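Local coordinates for branched-chain alpha-ketoacid decarboxylase (Lactococcus lactis, PDB 2VBF), which probably decarboxylates branched-chain and aromatic alpha-keto acids to aldehydes, using thiamine diphosphate and a magnesium ion as cofactors, at residues Leu32-Glu37 / Glu168-Leu173; Leu38-Ile43 / Lys86-Phe91; Ala375-Asp380 / Leu547-Glu552; Gln400-Phe405 / Asp553-Leu558. One frame throughout, in Å; residues are numbered along the deposited sequence.

Interaction 1: residues Leu32-Glu37 / Glu168-Leu173; sequences LDRLHE and EIDRVL
Arg34 reaches from helix 27-37 to Asp170 and Leu173 of helix 165-179, two nearly parallel helices (24° between their directions) that pack on the parallel sheet of the N-terminal, thiamine-diphosphate-enzyme alpha/beta domain. With the short segments' axes 11.0 Å apart, the long side chain of Arg34 bridges much of the gap. Its root is apolar: Arg34 CB lies 3.6 Å from Leu173 CD1, and CG passes 4.1 Å from Ile169 CG2. The chain then bends at chi2 (-52°), and CD runs on past Asp170 OD1. From there the guanidinium takes hold of the carboxylate side-on, NE to Asp170 OD1 and NH2 to Asp170 OD2, each at 2.9 Å. The two flat groups are not coplanar but 63° apart, so both oxygens are met from above the carboxylate plane. Asp170 OD2 also bonds the hydroxyl of Tyr30, one turn before Arg34. On the sheet side, Leu35 CD2 comes within 4.4 Å of Leu173 CD1, and both leucines rest on strand 116-122. The remaining nitrogen, which also bonds the carbonyl of Leu201, turns back to its own helix: Arg34 NH1 donates to the syn lone pair of Glu37 OE2 at 2.8 Å.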
loop_
_atom_site.group_PDB
_atom_site.type_symbol
_atom_site.label_atom_id
_atom_site.label_comp_id
_atom_site.label_asym_id
_atom_site.label_seq_id
_atom_site.Cartn_x
_atom_site.Cartn_y
_atom_site.Cartn_z
ATOM N N LEU A 32 -11.270 9.384 21.775
ATOM C CA LEU A 32 -11.612 10.532 20.959
ATOM C C LEU A 32 -11.408 11.848 21.738
ATOM O O LEU A 32 -10.967 12.844 21.169
ATOM C CB LEU A 32 -13.035 10.388 20.395
ATOM C CG LEU A 32 -13.223 9.251 19.363
ATOM C CD1 LEU A 32 -14.681 9.047 19.024
ATOM C CD2 LEU A 32 -12.417 9.545 18.103
ATOM N N ASP A 33 -11.684 11.832 23.042
ATOM C CA ASP A 33 -11.417 12.997 23.881
ATOM C C ASP A 33 -9.921 13.333 23.883
ATOM O O ASP A 33 -9.543 14.498 23.722
ATOM C CB ASP A 33 -11.909 12.781 25.311
ATOM C CG ASP A 33 -13.392 13.119 25.497
ATOM O OD1 ASP A 33 -14.032 13.646 24.571
ATOM O OD2 ASP A 33 -13.919 12.856 26.594
ATOM N N ARG A 34 -9.078 12.311 24.036
ATOM C CA ARG A 34 -7.628 12.510 24.039
ATOM C C ARG A 34 -7.128 13.010 22.687
ATOM O O ARG A 34 -6.274 13.883 22.637
ATOM C CB ARG A 34 -6.886 11.233 24.421
ATOM C CG ARG A 34 -7.030 10.812 25.889
ATOM C CD ARG A 34 -6.683 11.946 26.859
ATOM N NE ARG A 34 -6.263 11.452 28.171
ATOM C CZ ARG A 34 -5.952 12.232 29.208
ATOM N NH1 ARG A 34 -6.043 13.549 29.120
ATOM N NH2 ARG A 34 -5.566 11.695 30.356
ATOM N N LEU A 35 -7.662 12.461 21.593
ATOM C CA LEU A 35 -7.314 12.956 20.258
ATOM C C LEU A 35 -7.703 14.425 20.091
ATOM O O LEU A 35 -6.933 15.217 19.553
ATOM C CB LEU A 35 -7.940 12.090 19.157
ATOM C CG LEU A 35 -7.499 10.624 19.125
ATOM C CD1 LEU A 35 -8.210 9.933 17.959
ATOM C CD2 LEU A 35 -5.966 10.457 19.031
ATOM N N HIS A 36 -8.890 14.796 20.558
ATOM C CA HIS A 36 -9.296 16.204 20.575
ATOM C C HIS A 36 -8.304 17.088 21.335
ATOM O O HIS A 36 -7.960 18.172 20.876
ATOM C CB HIS A 36 -10.687 16.365 21.182
ATOM C CG HIS A 36 -11.076 17.792 21.413
ATOM N ND1 HIS A 36 -11.454 18.634 20.390
ATOM C CD2 HIS A 36 -11.130 18.529 22.550
ATOM C CE1 HIS A 36 -11.732 19.826 20.886
ATOM N NE2 HIS A 36 -11.535 19.793 22.192
ATOM N N GLU A 37 -7.846 16.621 22.497
ATOM C CA GLU A 37 -6.862 17.360 23.291
ATOM C C GLU A 37 -5.575 17.625 22.516
ATOM O O GLU A 37 -4.917 18.654 22.719
ATOM C CB GLU A 37 -6.468 16.597 24.549
ATOM C CG GLU A 37 -7.494 16.469 25.630
ATOM C CD GLU A 37 -6.924 15.734 26.838
ATOM O OE1 GLU A 37 -5.692 15.787 27.055
ATOM O OE2 GLU A 37 -7.708 15.110 27.570
ATOM N N GLU A 168 -3.282 2.710 28.908
ATOM C CA GLU A 168 -2.554 2.400 27.674
ATOM C C GLU A 168 -2.692 3.495 26.616
ATOM O O GLU A 168 -1.708 3.885 25.966
ATOM C CB GLU A 168 -2.997 1.049 27.112
ATOM C CG GLU A 168 -2.434 -0.142 27.887
ATOM C CD GLU A 168 -0.932 -0.275 27.748
ATOM O OE1 GLU A 168 -0.469 -0.754 26.696
ATOM O OE2 GLU A 168 -0.210 0.078 28.697
ATOM N N ILE A 169 -3.904 4.008 26.450
ATOM C CA ILE A 169 -4.109 5.154 25.565
ATOM C C ILE A 169 -3.239 6.327 25.995
ATOM O O ILE A 169 -2.543 6.937 25.184
ATOM C CB ILE A 169 -5.590 5.580 25.528
ATOM C CG1 ILE A 169 -6.405 4.548 24.748
ATOM C CG2 ILE A 169 -5.753 6.989 24.951
ATOM C CD1 ILE A 169 -7.911 4.694 24.908
ATOM N N ASP A 170 -3.256 6.625 27.291
ATOM C CA ASP A 170 -2.488 7.725 27.820
ATOM C C ASP A 170 -0.985 7.486 27.676
ATOM O O ASP A 170 -0.256 8.403 27.336
ATOM C CB ASP A 170 -2.887 7.977 29.269
ATOM C CG ASP A 170 -4.256 8.626 29.384
ATOM O OD1 ASP A 170 -4.887 8.893 28.339
ATOM O OD2 ASP A 170 -4.706 8.886 30.519
ATOM N N ARG A 171 -0.561 6.242 27.868
ATOM C CA ARG A 171 0.842 5.877 27.741
ATOM C C ARG A 171 1.323 6.137 26.322
ATOM O O ARG A 171 2.341 6.785 26.121
ATOM C CB ARG A 171 1.075 4.412 28.082
ATOM C CG ARG A 171 2.552 3.979 27.925
ATOM C CD ARG A 171 2.778 2.530 28.269
ATOM N NE ARG A 171 2.139 1.575 27.360
ATOM C CZ ARG A 171 2.607 1.248 26.161
ATOM N NH1 ARG A 171 3.700 1.826 25.676
ATOM N NH2 ARG A 171 1.968 0.345 25.442
ATOM N N VAL A 172 0.587 5.631 25.340
ATOM C CA VAL A 172 1.064 5.742 23.956
ATOM C C VAL A 172 0.962 7.187 23.445
ATOM O O VAL A 172 1.870 7.651 22.764
ATOM C CB VAL A 172 0.367 4.723 23.006
ATOM C CG1 VAL A 172 0.471 3.294 23.565
ATOM C CG2 VAL A 172 -1.091 5.107 22.753
ATOM N N LEU A 173 -0.101 7.913 23.795
ATOM C CA LEU A 173 -0.241 9.297 23.364
ATOM C C LEU A 173 0.734 10.222 24.088
ATOM O O LEU A 173 1.163 11.229 23.536
ATOM C CB LEU A 173 -1.685 9.787 23.519
ATOM C CG LEU A 173 -2.729 9.036 22.686
ATOM C CD1 LEU A 173 -4.117 9.599 22.914
ATOM C CD2 LEU A 173 -2.398 9.076 21.197
#

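Interaction 2: residues Leu38-Ile43 / Lys86-Phe91; sequences LGIEEI and KKAAAF
Lys86 and Glu41 form a salt bridge just ahead of strands 42-45 and 89-94, neighbours in the parallel sheet of an alpha/beta domain. The bond from Lys86 NZ to Glu41 OE1 is weak, at 3.1 Å, and the two side chains cross at about a right angle. Lys86 has CG anti to its own nitrogen (chi1 -153°) and a bend at chi2, which carries CE past the carbonyl oxygen of Gly39 at 3.3 Å. A water that accepts from Lys86 NZ links it to Glu42 OE1, itself bonded to Tyr82. Gly39 closes helix 27-37 with a Schellman motif, and its positive phi suits a residue without a side chain. Between the backbones, direct hydrogen bonds give way to water: one donates to the carbonyls of Leu38 and Lys86, while another accepts from Ala90 N and donates to Glu42 O. Small residues let the chains come close. Leu38 CB rests 4.1 Å from Ala88 CB, and Ile40 lays CG1 beside Ala88 and CD1 on the backbone of Ala89, 3.5 Å from its carbonyl carbon. Leu35 of the preceding helix packs on Ile40, Ile43 and Ala90. Farther along, Ile43 CA points its hydrogen at Ala90 O, 3.6 Å away.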
loop_
_atom_site.group_PDB
_atom_site.type_symbol
_atom_site.label_atom_id
_atom_site.label_comp_id
_atom_site.label_asym_id
_atom_site.label_seq_id
_atom_site.Cartn_x
_atom_site.Cartn_y
_atom_site.Cartn_z
ATOM N N LEU A 38 -5.205 16.672 21.656
ATOM C CA LEU A 38 -4.023 16.807 20.798
ATOM C C LEU A 38 -4.218 17.777 19.626
ATOM O O LEU A 38 -3.266 18.039 18.886
ATOM C CB LEU A 38 -3.597 15.435 20.258
ATOM C CG LEU A 38 -3.138 14.388 21.278
ATOM C CD1 LEU A 38 -2.883 13.032 20.596
ATOM C CD2 LEU A 38 -1.893 14.862 22.026
ATOM N N GLY A 39 -5.434 18.302 19.451
ATOM C CA GLY A 39 -5.734 19.261 18.393
ATOM C C GLY A 39 -6.231 18.641 17.098
ATOM O O GLY A 39 -6.375 19.348 16.093
ATOM N N ILE A 40 -6.493 17.337 17.120
ATOM C CA ILE A 40 -6.985 16.616 15.952
ATOM C C ILE A 40 -8.485 16.876 15.791
ATOM O O ILE A 40 -9.274 16.636 16.710
ATOM C CB ILE A 40 -6.698 15.080 16.043
ATOM C CG1 ILE A 40 -5.188 14.822 16.173
ATOM C CG2 ILE A 40 -7.236 14.342 14.806
ATOM C CD1 ILE A 40 -4.830 13.402 16.619
ATOM N N GLU A 41 -8.853 17.357 14.604
ATOM C CA GLU A 41 -10.240 17.706 14.283
ATOM C C GLU A 41 -10.819 16.865 13.142
ATOM O O GLU A 41 -11.996 16.994 12.790
ATOM C CB GLU A 41 -10.295 19.196 13.939
ATOM C CG GLU A 41 -9.965 20.093 15.147
ATOM C CD GLU A 41 -9.759 21.555 14.783
ATOM O OE1 GLU A 41 -9.990 21.954 13.628
ATOM O OE2 GLU A 41 -9.354 22.324 15.673
ATOM N N GLU A 42 -9.978 16.002 12.568
ATOM C CA GLU A 42 -10.343 15.169 11.430
ATOM C C GLU A 42 -9.616 13.846 11.583
ATOM O O GLU A 42 -8.454 13.849 11.967
ATOM C CB GLU A 42 -9.909 15.827 10.105
ATOM C CG GLU A 42 -10.830 16.926 9.575
ATOM C CD GLU A 42 -10.543 18.321 10.114
ATOM O OE1 GLU A 42 -9.468 18.585 10.698
ATOM O OE2 GLU A 42 -11.410 19.196 9.918
ATOM N N ILE A 43 -10.295 12.734 11.280
ATOM C CA ILE A 43 -9.678 11.400 11.291
ATOM C C ILE A 43 -9.834 10.785 9.914
ATOM O O ILE A 43 -10.932 10.773 9.344
ATOM C CB ILE A 43 -10.298 10.469 12.363
ATOM C CG1 ILE A 43 -10.086 11.085 13.749
ATOM C CG2 ILE A 43 -9.722 9.053 12.293
ATOM C CD1 ILE A 43 -10.576 10.249 14.923
ATOM N N LYS A 86 -0.956 20.435 11.289
ATOM C CA LYS A 86 -1.762 20.449 12.527
ATOM C C LYS A 86 -0.930 20.114 13.763
ATOM O O LYS A 86 -1.304 20.491 14.884
ATOM C CB LYS A 86 -2.934 19.462 12.411
ATOM C CG LYS A 86 -4.160 19.815 13.269
ATOM C CD LYS A 86 -5.040 20.838 12.548
ATOM C CE LYS A 86 -6.309 21.157 13.312
ATOM N NZ LYS A 86 -7.057 22.236 12.637
ATOM N N LYS A 87 0.185 19.400 13.554
ATOM C CA LYS A 87 1.147 19.008 14.603
ATOM C C LYS A 87 0.663 17.809 15.451
ATOM O O LYS A 87 1.255 17.458 16.482
ATOM C CB LYS A 87 1.581 20.228 15.453
ATOM C CG LYS A 87 2.072 21.424 14.615
ATOM C CD LYS A 87 3.206 21.046 13.657
ATOM C CE LYS A 87 3.664 22.224 12.813
ATOM N NZ LYS A 87 4.811 21.856 11.967
ATOM N N ALA A 88 -0.404 17.177 14.969
ATOM C CA ALA A 88 -0.861 15.872 15.425
ATOM C C ALA A 88 -1.827 15.340 14.375
ATOM O O ALA A 88 -2.457 16.121 13.671
ATOM C CB ALA A 88 -1.543 15.959 16.806
ATOM N N ALA A 89 -1.940 14.019 14.268
ATOM C CA ALA A 89 -2.909 13.418 13.344
ATOM C C ALA A 89 -3.332 12.028 13.779
ATOM O O ALA A 89 -2.671 11.391 14.589
ATOM C CB ALA A 89 -2.327 13.364 11.941
ATOM N N ALA A 90 -4.446 11.569 13.222
ATOM C CA ALA A 90 -4.921 10.202 13.420
ATOM C C ALA A 90 -5.595 9.628 12.176
ATOM O O ALA A 90 -6.277 10.332 11.408
ATOM C CB ALA A 90 -5.879 10.127 14.628
ATOM N N PHE A 91 -5.370 8.335 11.961
ATOM C CA PHE A 91 -6.156 7.599 10.968
ATOM C C PHE A 91 -6.536 6.217 11.507
ATOM O O PHE A 91 -5.921 5.717 12.440
ATOM C CB PHE A 91 -5.471 7.550 9.596
ATOM C CG PHE A 91 -4.267 6.642 9.515
ATOM C CD1 PHE A 91 -4.362 5.391 8.914
ATOM C CD2 PHE A 91 -3.029 7.068 9.976
ATOM C CE1 PHE A 91 -3.258 4.557 8.833
ATOM C CE2 PHE A 91 -1.911 6.247 9.883
ATOM C CZ PHE A 91 -2.028 4.989 9.309
HETATM O O HOH W 1 -1.921 20.045 17.462
HETATM O O HOH W 2 -5.695 13.502 11.409
HETATM O O HOH W 3 -8.467 21.133 10.435
#

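Interaction 3: residues Ala375-Asp380 / Leu547-Glu552; sequences APLSQD and LVLEKE
Leu549, just past the end of strand 542-548, pushes its side chain against the turn that leads through Leu377 and Ser378 into helix 379-389. One methyl does most of the touching: Leu549 CD2 sits 3.6 Å from both Ser378 C and Gln379 N, with CG close to the carbonyl oxygen of Leu377. A chi2 of 98°, unusual for leucine, turns this methyl onto the peptide. Leu377 answers with CB, 4.2 Å from Leu549 CG. Its own chi1 of -99° is also away from a staggered value, while beyond it the chain is extended, carrying CD1 to 4.1 Å from Leu547 CD2. Gln379 folds at chi2 (-85°), so its side chain crosses that of Leu549 at about a right angle, CG 3.9 Å from Leu549 CD2. The amide has polar partners as well: OE1 accepts from Trp383, and NE2 bonds a water that in turn donates to Glu550 O, besides a weak bond to Thr402 OG1 in the thiamine diphosphate pocket. A second water joins Leu377 O to Glu550 N, so two waters bridge the segments where no direct hydrogen bond does. Ser378 is the N-cap of the helix. The contact seats the start of helix 379-389 at the carboxyl ends of strands in the parallel sheet of the C-terminal thiamine-diphosphate-binding domain: Leu377 leans on Val522 of strand 517-522, and Leu549 and Gln379 on Ile477 of strand 473-478.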
loop_
_atom_site.group_PDB
_atom_site.type_symbol
_atom_site.label_atom_id
_atom_site.label_comp_id
_atom_site.label_asym_id
_atom_site.label_seq_id
_atom_site.Cartn_x
_atom_site.Cartn_y
_atom_site.Cartn_z
ATOM N N ALA A 375 7.884 30.731 -25.217
ATOM C CA ALA A 375 8.698 29.530 -25.281
ATOM C C ALA A 375 7.992 28.362 -24.601
ATOM O O ALA A 375 7.249 28.562 -23.640
ATOM C CB ALA A 375 10.054 29.761 -24.634
ATOM N N PRO A 376 8.225 27.141 -25.099
ATOM C CA PRO A 376 7.713 25.976 -24.375
ATOM C C PRO A 376 8.306 25.929 -22.972
ATOM O O PRO A 376 9.443 26.343 -22.769
ATOM C CB PRO A 376 8.214 24.790 -25.206
ATOM C CG PRO A 376 8.529 25.352 -26.557
ATOM C CD PRO A 376 8.976 26.754 -26.305
ATOM N N LEU A 377 7.532 25.421 -22.022
ATOM C CA LEU A 377 7.987 25.308 -20.639
ATOM C C LEU A 377 9.239 24.459 -20.511
ATOM O O LEU A 377 9.332 23.380 -21.091
ATOM C CB LEU A 377 6.906 24.675 -19.770
ATOM C CG LEU A 377 6.032 25.581 -18.930
ATOM C CD1 LEU A 377 5.067 24.682 -18.133
ATOM C CD2 LEU A 377 6.844 26.473 -17.989
ATOM N N SER A 378 10.189 24.964 -19.732
ATOM C CA SER A 378 11.385 24.222 -19.366
ATOM C C SER A 378 11.453 24.170 -17.843
ATOM O O SER A 378 10.878 25.029 -17.150
ATOM C CB SER A 378 12.637 24.895 -19.926
ATOM O OG SER A 378 12.847 26.158 -19.317
ATOM N N GLN A 379 12.166 23.176 -17.331
ATOM C CA GLN A 379 12.240 22.962 -15.887
ATOM C C GLN A 379 12.815 24.168 -15.143
ATOM O O GLN A 379 12.198 24.670 -14.219
ATOM C CB GLN A 379 13.053 21.707 -15.567
ATOM C CG GLN A 379 12.330 20.411 -15.878
ATOM C CD GLN A 379 11.418 19.941 -14.760
ATOM O OE1 GLN A 379 11.440 20.496 -13.654
ATOM N NE2 GLN A 379 10.612 18.916 -15.037
ATOM N N ASP A 380 13.980 24.640 -15.556
ATOM C CA ASP A 380 14.615 25.762 -14.851
ATOM C C ASP A 380 13.731 27.016 -14.814
ATOM O O ASP A 380 13.593 27.652 -13.765
ATOM C CB ASP A 380 15.988 26.067 -15.450
ATOM C CG ASP A 380 17.002 24.970 -15.163
ATOM O OD1 ASP A 380 16.881 24.286 -14.117
ATOM O OD2 ASP A 380 17.920 24.782 -15.985
ATOM N N LEU A 547 0.978 20.150 -16.695
ATOM C CA LEU A 547 2.142 20.799 -17.312
ATOM C C LEU A 547 2.825 19.804 -18.227
ATOM O O LEU A 547 3.132 18.685 -17.807
ATOM C CB LEU A 547 3.140 21.271 -16.252
ATOM C CG LEU A 547 2.597 22.187 -15.153
ATOM C CD1 LEU A 547 3.713 22.528 -14.170
ATOM C CD2 LEU A 547 1.976 23.467 -15.746
ATOM N N VAL A 548 3.077 20.202 -19.476
ATOM C CA VAL A 548 3.807 19.343 -20.398
ATOM C C VAL A 548 5.269 19.790 -20.487
ATOM O O VAL A 548 5.570 20.946 -20.807
ATOM C CB VAL A 548 3.154 19.300 -21.806
ATOM C CG1 VAL A 548 3.928 18.342 -22.705
ATOM C CG2 VAL A 548 1.694 18.872 -21.696
ATOM N N LEU A 549 6.174 18.864 -20.187
ATOM C CA LEU A 549 7.605 19.106 -20.249
ATOM C C LEU A 549 8.307 17.910 -20.885
ATOM O O LEU A 549 7.763 16.803 -20.908
ATOM C CB LEU A 549 8.164 19.385 -18.850
ATOM C CG LEU A 549 7.856 20.806 -18.345
ATOM C CD1 LEU A 549 6.642 20.815 -17.418
ATOM C CD2 LEU A 549 9.066 21.446 -17.685
ATOM N N GLU A 550 9.504 18.138 -21.419
ATOM C CA GLU A 550 10.236 17.084 -22.117
ATOM C C GLU A 550 10.827 16.082 -21.133
ATOM O O GLU A 550 11.275 16.449 -20.050
ATOM C CB GLU A 550 11.346 17.674 -22.991
ATOM C CG GLU A 550 10.852 18.632 -24.070
ATOM C CD GLU A 550 9.946 17.965 -25.092
ATOM O OE1 GLU A 550 10.152 16.768 -25.395
ATOM O OE2 GLU A 550 9.023 18.641 -25.604
ATOM N N LYS A 551 10.829 14.810 -21.514
ATOM C CA LYS A 551 11.363 13.763 -20.642
ATOM C C LYS A 551 12.852 13.943 -20.322
ATOM O O LYS A 551 13.316 13.536 -19.255
ATOM C CB LYS A 551 11.107 12.382 -21.250
ATOM C CG LYS A 551 11.900 12.028 -22.475
ATOM C CD LYS A 551 11.631 10.579 -22.905
ATOM C CE LYS A 551 10.171 10.381 -23.277
ATOM N NZ LYS A 551 9.892 9.022 -23.780
ATOM N N GLU A 552 13.588 14.570 -21.243
ATOM C CA GLU A 552 15.033 14.784 -21.096
ATOM C C GLU A 552 15.367 15.993 -20.228
ATOM O O GLU A 552 16.527 16.202 -19.871
ATOM C CB GLU A 552 15.691 14.988 -22.462
ATOM C CG GLU A 552 15.505 13.821 -23.421
ATOM C CD GLU A 552 14.238 13.894 -24.262
ATOM O OE1 GLU A 552 13.428 14.841 -24.111
ATOM O OE2 GLU A 552 14.059 12.981 -25.092
HETATM O O HOH W 4 10.849 20.694 -21.145
HETATM O O HOH W 5 10.949 17.079 -17.373
#

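Interaction 4: residues Gln400-Phe405 / Asp553-Leu558; sequences QGTSFF and DAPKLL. With TPP (thiamine diphosphate), chain F.
The side chains of Phe405 and Leu558 cross at about a right angle, joining the short helix 402-407 of the thiamine diphosphate pocket to the C-terminal helix 556-568. Phe405 CD2 lies 3.8 Å from Leu558 CD1. Leu557 instead stands at the edge of the ring, near its plane, and brings CD2 to 3.6 Å from Phe405 O. In both leucines chi1 is near 180° (-176° for Leu557), and both meet Phe405, but only Leu558 also reaches Thr402, with CD2 3.7 Å from Thr402 CG2. Pro555 sets its CD against Thr402 CB at 3.7 Å, packing one side of a residue whose polar atoms hold the cofactor. Thr402 OG1 donates to the diphosphate oxygen O2B of thiamine diphosphate at 2.7 Å, and Thr402 N is shared between O2B and O1B at longer range. Since Gly401 is the N-cap, the phosphate sits at the amino end of the helix, where the dipole would probably help to stabilise its charge. Around this pair of helices, Leu558 also touches Val484 of helix 483-488, Pro555 rests on helix 379-389, and Phe405 packs against Met561 and Phe565 farther along helix 556-568.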
loop_
_atom_site.group_PDB
_atom_site.type_symbol
_atom_site.label_atom_id
_atom_site.label_comp_id
_atom_site.label_asym_id
_atom_site.label_seq_id
_atom_site.Cartn_x
_atom_site.Cartn_y
_atom_site.Cartn_z
ATOM N N GLN A 400 9.098 13.767 -4.827
ATOM C CA GLN A 400 10.380 13.233 -5.302
ATOM C C GLN A 400 10.342 13.105 -6.832
ATOM O O GLN A 400 9.362 12.625 -7.398
ATOM C CB GLN A 400 10.681 11.880 -4.639
ATOM C CG GLN A 400 10.878 11.968 -3.115
ATOM C CD GLN A 400 11.962 12.960 -2.733
ATOM O OE1 GLN A 400 13.149 12.739 -2.997
ATOM N NE2 GLN A 400 11.563 14.068 -2.108
ATOM N N GLY A 401 11.423 13.554 -7.466
ATOM C CA GLY A 401 11.458 13.771 -8.903
ATOM C C GLY A 401 11.848 15.198 -9.218
ATOM O O GLY A 401 12.362 15.928 -8.366
ATOM N N THR A 402 11.616 15.611 -10.462
ATOM C CA THR A 402 11.985 16.973 -10.860
ATOM C C THR A 402 11.331 18.007 -9.945
ATOM O O THR A 402 11.943 19.028 -9.653
ATOM C CB THR A 402 11.668 17.265 -12.346
ATOM O OG1 THR A 402 10.256 17.223 -12.584
ATOM C CG2 THR A 402 12.392 16.272 -13.250
ATOM N N SER A 403 10.106 17.738 -9.502
ATOM C CA SER A 403 9.370 18.691 -8.640
ATOM C C SER A 403 10.116 19.017 -7.337
ATOM O O SER A 403 10.343 20.190 -7.016
ATOM C CB SER A 403 7.972 18.176 -8.323
ATOM O OG SER A 403 7.133 18.129 -9.460
ATOM N N PHE A 404 10.510 17.991 -6.584
ATOM C CA PHE A 404 11.231 18.237 -5.331
ATOM C C PHE A 404 12.529 18.983 -5.582
ATOM O O PHE A 404 12.808 19.972 -4.910
ATOM C CB PHE A 404 11.529 16.948 -4.562
ATOM C CG PHE A 404 12.284 17.186 -3.285
ATOM C CD1 PHE A 404 11.621 17.610 -2.158
ATOM C CD2 PHE A 404 13.662 17.037 -3.231
ATOM C CE1 PHE A 404 12.305 17.844 -0.980
ATOM C CE2 PHE A 404 14.354 17.258 -2.057
ATOM C CZ PHE A 404 13.677 17.680 -0.931
ATOM N N PHE A 405 13.327 18.522 -6.536
ATOM C CA PHE A 405 14.636 19.137 -6.750
ATOM C C PHE A 405 14.555 20.563 -7.303
ATOM O O PHE A 405 15.365 21.408 -6.936
ATOM C CB PHE A 405 15.537 18.214 -7.557
ATOM C CG PHE A 405 15.901 16.978 -6.798
ATOM C CD1 PHE A 405 16.740 17.061 -5.690
ATOM C CD2 PHE A 405 15.361 15.750 -7.136
ATOM C CE1 PHE A 405 17.063 15.924 -4.948
ATOM C CE2 PHE A 405 15.684 14.608 -6.406
ATOM C CZ PHE A 405 16.529 14.698 -5.305
ATOM N N ASP A 553 14.353 16.786 -19.899
ATOM C CA ASP A 553 14.545 18.038 -19.170
ATOM C C ASP A 553 14.513 17.805 -17.657
ATOM O O ASP A 553 13.557 17.251 -17.125
ATOM C CB ASP A 553 13.455 19.020 -19.585
ATOM C CG ASP A 553 13.671 20.430 -19.052
ATOM O OD1 ASP A 553 14.765 20.758 -18.554
ATOM O OD2 ASP A 553 12.699 21.209 -19.140
ATOM N N ALA A 554 15.572 18.224 -16.984
ATOM C CA ALA A 554 15.656 18.144 -15.525
ATOM C C ALA A 554 16.217 19.457 -14.974
ATOM O O ALA A 554 17.082 20.063 -15.606
ATOM C CB ALA A 554 16.545 16.996 -15.125
ATOM N N PRO A 555 15.738 19.891 -13.798
ATOM C CA PRO A 555 16.266 21.115 -13.200
ATOM C C PRO A 555 17.747 20.958 -12.875
ATOM O O PRO A 555 18.207 19.848 -12.612
ATOM C CB PRO A 555 15.430 21.280 -11.927
ATOM C CG PRO A 555 14.969 19.922 -11.607
ATOM C CD PRO A 555 14.736 19.253 -12.927
ATOM N N LYS A 556 18.490 22.062 -12.919
ATOM C CA LYS A 556 19.943 22.022 -12.710
ATOM C C LYS A 556 20.363 21.193 -11.499
ATOM O O LYS A 556 21.310 20.414 -11.586
ATOM C CB LYS A 556 20.509 23.445 -12.602
ATOM C CG LYS A 556 20.548 24.161 -13.939
ATOM C CD LYS A 556 21.175 25.547 -13.860
ATOM C CE LYS A 556 21.340 26.159 -15.257
ATOM N NZ LYS A 556 20.048 26.613 -15.854
ATOM N N LEU A 557 19.656 21.332 -10.382
ATOM C CA LEU A 557 20.028 20.593 -9.166
ATOM C C LEU A 557 19.965 19.081 -9.407
ATOM O O LEU A 557 20.847 18.348 -8.953
ATOM C CB LEU A 557 19.148 20.979 -7.965
ATOM C CG LEU A 557 19.506 20.331 -6.614
ATOM C CD1 LEU A 557 20.965 20.594 -6.265
ATOM C CD2 LEU A 557 18.596 20.828 -5.492
ATOM N N LEU A 558 18.937 18.623 -10.123
ATOM C CA LEU A 558 18.746 17.188 -10.366
ATOM C C LEU A 558 19.741 16.657 -11.395
ATOM O O LEU A 558 20.171 15.506 -11.312
ATOM C CB LEU A 558 17.307 16.877 -10.807
ATOM C CG LEU A 558 16.978 15.421 -11.163
ATOM C CD1 LEU A 558 17.414 14.472 -10.046
ATOM C CD2 LEU A 558 15.498 15.265 -11.444
HETATM N "N1'" TPP F . 8.430 3.493 -5.432
HETATM C "C2'" TPP F . 8.159 4.263 -4.331
HETATM C CM2 TPP F . 6.961 3.930 -3.486
HETATM N "N3'" TPP F . 8.993 5.308 -4.020
HETATM C "C4'" TPP F . 10.097 5.590 -4.796
HETATM N "N4'" TPP F . 10.874 6.589 -4.448
HETATM C "C5'" TPP F . 10.367 4.826 -5.936
HETATM C "C6'" TPP F . 9.525 3.767 -6.250
HETATM C "C7'" TPP F . 11.549 5.128 -6.829
HETATM N N3 TPP F . 11.401 6.397 -7.535
HETATM C C2 TPP F . 11.929 7.618 -7.157
HETATM S S1 TPP F . 11.615 8.865 -8.137
HETATM C C5 TPP F . 10.809 7.873 -9.135
HETATM C C4 TPP F . 10.752 6.542 -8.721
HETATM C CM4 TPP F . 10.072 5.428 -9.468
HETATM C C6 TPP F . 10.228 8.466 -10.403
HETATM C C7 TPP F . 9.213 9.577 -10.179
HETATM O O7 TPP F . 8.777 9.970 -11.458
HETATM P PA TPP F . 7.826 11.231 -11.674
HETATM O O1A TPP F . 6.799 11.342 -10.569
HETATM O O2A TPP F . 7.183 11.093 -13.042
HETATM O O3A TPP F . 8.847 12.475 -11.512
HETATM P PB TPP F . 9.742 13.189 -12.664
HETATM O O1B TPP F . 11.172 13.035 -12.229
HETATM O O2B TPP F . 9.348 14.639 -12.627
HETATM O O3B TPP F . 9.467 12.574 -14.008
#

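The four contacts fall into two pairs, on opposite sides of the chain's centre. Interactions 1 and 2 share the helix 27-37 to strand 42-45 unit: Leu32 and Leu35 pack on Ile43, and interaction 2 is nested within the loop that interaction 1 closes. Interactions 3 and 4 are joined by the stretch from strand 542-548 into helix 556-568, where the Asp553 carboxylate accepts from the backbone N of Gln379 and Lys556 pairs with Asp380. Interactions 1, 3 and 4 are buried, yet interaction 1 carries a salt bridge, whereas 3 and 4 are largely apolar, without direct hydrogen bonds between segments. Interaction 2, only partly buried, relies on water and alanines; interaction 4 alone binds the cofactor.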